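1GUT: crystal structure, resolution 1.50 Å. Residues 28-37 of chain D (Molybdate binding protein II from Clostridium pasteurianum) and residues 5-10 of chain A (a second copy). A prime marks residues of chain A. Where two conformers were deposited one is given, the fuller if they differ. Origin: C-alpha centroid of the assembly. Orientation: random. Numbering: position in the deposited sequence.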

# COMPACT_ATOMS: atom_id res chain seq x y z
N GLU D 28 2.51 21.05 -4.20
CA GLU D 28 3.44 21.38 -5.28
C GLU D 28 4.81 21.20 -4.67
O GLU D 28 5.12 21.84 -3.67
CB GLU D 28 3.28 22.83 -5.76
CG GLU D 28 4.31 23.19 -6.83
CD GLU D 28 4.09 24.57 -7.37
OE1 GLU D 28 2.94 25.05 -7.33
OE2 GLU D 28 5.08 25.18 -7.83
N ILE D 29 5.63 20.32 -5.24
CA ILE D 29 6.96 20.08 -4.68
C ILE D 29 8.00 20.87 -5.48
O ILE D 29 7.64 21.60 -6.38
CB ILE D 29 7.30 18.58 -4.62
CG1 ILE D 29 7.34 17.95 -6.01
CG2 ILE D 29 6.25 17.85 -3.79
CD1 ILE D 29 7.71 16.45 -5.97
N ALA D 30 9.27 20.74 -5.14
CA ALA D 30 10.28 21.47 -5.90
C ALA D 30 10.26 21.05 -7.38
O ALA D 30 9.84 19.95 -7.74
CB ALA D 30 11.68 21.29 -5.30
N GLY D 31 10.70 21.96 -8.24
CA GLY D 31 10.76 21.64 -9.66
C GLY D 31 9.43 21.73 -10.36
O GLY D 31 9.34 21.46 -11.55
N GLY D 32 8.38 22.08 -9.61
CA GLY D 32 7.06 22.24 -10.19
C GLY D 32 6.18 21.00 -10.26
O GLY D 32 5.07 21.09 -10.78
N ASN D 33 6.65 19.85 -9.79
CA ASN D 33 5.80 18.66 -9.83
C ASN D 33 4.71 18.77 -8.78
O ASN D 33 4.87 19.46 -7.80
CB ASN D 33 6.60 17.39 -9.52
CG ASN D 33 7.33 16.84 -10.71
OD1 ASN D 33 8.53 16.63 -10.67
ND2 ASN D 33 6.59 16.55 -11.78
N LYS D 34 3.59 18.11 -9.02
CA LYS D 34 2.51 18.08 -8.05
C LYS D 34 2.33 16.65 -7.61
O LYS D 34 2.57 15.70 -8.37
CB LYS D 34 1.21 18.60 -8.65
CG LYS D 34 1.38 19.93 -9.35
CD LYS D 34 0.18 20.84 -9.26
CE LYS D 34 0.55 22.21 -9.86
NZ LYS D 34 -0.52 23.24 -9.67
N ILE D 35 1.98 16.49 -6.35
CA ILE D 35 1.66 15.16 -5.86
C ILE D 35 0.35 15.24 -5.08
O ILE D 35 0.14 16.14 -4.28
CB ILE D 35 2.85 14.51 -5.08
CG1 ILE D 35 2.56 13.03 -4.78
CG2 ILE D 35 3.17 15.29 -3.81
CD1 ILE D 35 3.76 12.25 -4.17
N THR D 36 -0.55 14.32 -5.39
CA THR D 36 -1.86 14.28 -4.78
C THR D 36 -1.95 13.16 -3.79
O THR D 36 -1.51 12.04 -4.07
CB THR D 36 -2.88 14.05 -5.90
OG1 THR D 36 -2.83 15.17 -6.79
CG2 THR D 36 -4.33 14.02 -5.35
N SER D 37 -2.52 13.48 -2.64
CA SER D 37 -2.67 12.53 -1.54
C SER D 37 -4.09 12.41 -1.08
O SER D 37 -4.82 13.41 -1.05
CB SER D 37 -1.88 13.06 -0.33
OG SER D 37 -2.24 12.41 0.88
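Chain A (5-10) ARNQLK

The direct hydrogen bonds between these two segments all come from one side chain: the amide of Asn7′ reads the backbone of Thr36 as a neighbouring strand would. Thr36 N donates to Asn7′ OD1 at 2.7 Å, and Asn7′ ND2 donates to Thr36 O at 2.9 Å, both nearly linear. Asparagine suits this place because its carboxamide carries an acceptor and a donor side by side, matching the NH and CO of a single residue; with chi1 in the m well, it presents both to the edge of the chain D strand.

The main chains themselves stand apart. Chain D turns through Gly31 and Gly32, whose positive phi values favour glycine, and enters an extended strand at Lys34; chain A is extended through Gln8′, Leu9′ and Lys10′. They run antiparallel, Ile35 CA lying 5.6 Å from Asn7′ CA and Asn33 CA 6.8 Å from Leu9′ CA, and water occupies much of the gap. Water 1 accepts from Gln8′ N at 3.0 Å and has Lys34 O at 2.8 Å and Arg6′ O at 3.1 Å as candidate acceptors. Water 2 donates to Asn7′ OD1 at 2.9 Å and is hydrogen-bonded to Thr36 OG1 at 2.7 Å.

Farther along, Asn33 uses its polar end to hold water instead of protein. Its ND2 donates to water 4 at 2.6 Å and to water 3 at 2.8 Å; water 4 passes the link to Gln8′ O at 3.1 Å, and water 3 accepts from Lys10′ N at 2.9 Å. Water 5 donates to both Asn33 OD1 and Lys10′ O.

Leu9′ CD2 lies 3.5 Å from Asn33 CG, against the carboxamide of that asparagine. It comes no nearer than 4.5 Å to Ile29 CD1, a loose apolar contact; both residues are buried, where side chains without polar groups leave no hydrogen bond unmet. Thr36 OG1 meets Arg6′ CG at 3.6 Å, against the aliphatic part of the arginine.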

# COMPACT_ATOMS: atom_id res chain seq x y z
N ALA A 5 -2.77 8.43 -14.73
CA ALA A 5 -2.51 8.56 -13.29
C ALA A 5 -2.19 9.98 -12.84
O ALA A 5 -1.41 10.70 -13.47
CB ALA A 5 -1.43 7.61 -12.85
N ARG A 6 -2.78 10.39 -11.73
CA ARG A 6 -2.54 11.73 -11.24
C ARG A 6 -1.11 12.04 -10.82
O ARG A 6 -0.63 13.15 -11.00
CB ARG A 6 -3.46 12.01 -10.06
CG ARG A 6 -3.73 13.47 -9.87
CD ARG A 6 -4.31 14.15 -11.11
NE ARG A 6 -5.51 13.49 -11.62
CZ ARG A 6 -6.49 13.02 -10.85
NH1 ARG A 6 -6.42 13.14 -9.53
NH2 ARG A 6 -7.54 12.43 -11.40
N ASN A 7 -0.41 11.05 -10.26
CA ASN A 7 0.95 11.28 -9.77
C ASN A 7 1.97 10.63 -10.68
O ASN A 7 2.12 9.40 -10.67
CB ASN A 7 1.09 10.69 -8.35
CG ASN A 7 0.23 11.42 -7.34
OD1 ASN A 7 0.01 12.62 -7.45
ND2 ASN A 7 -0.25 10.69 -6.34
N GLN A 8 2.66 11.47 -11.43
CA GLN A 8 3.66 11.05 -12.40
C GLN A 8 4.83 12.01 -12.26
O GLN A 8 4.68 13.23 -12.49
CB GLN A 8 3.10 11.14 -13.81
CG GLN A 8 1.94 10.17 -14.05
CD GLN A 8 1.52 10.09 -15.52
OE1 GLN A 8 2.37 9.96 -16.42
NE2 GLN A 8 0.23 10.16 -15.75
N LEU A 9 5.96 11.46 -11.86
CA LEU A 9 7.18 12.23 -11.64
C LEU A 9 8.28 11.72 -12.56
O LEU A 9 8.82 10.63 -12.32
CB LEU A 9 7.58 12.08 -10.17
CG LEU A 9 6.52 12.40 -9.12
CD1 LEU A 9 7.10 12.13 -7.72
CD2 LEU A 9 6.13 13.85 -9.25
N LYS A 10 8.63 12.50 -13.59
CA LYS A 10 9.67 12.09 -14.54
C LYS A 10 11.05 12.25 -13.94
O LYS A 10 11.33 13.24 -13.27
CB LYS A 10 9.62 12.94 -15.82
CG LYS A 10 8.32 12.87 -16.60
CD LYS A 10 8.40 13.70 -17.89
CE LYS A 10 7.10 13.68 -18.68
NZ LYS A 10 6.15 14.79 -18.31
O HOH W 1 2.19 14.40 -10.78
O HOH W 2 -0.66 15.29 -8.45
O HOH W 3 7.19 14.95 -13.97
O HOH W 4 4.06 16.17 -11.74
O HOH W 5 10.35 15.60 -12.66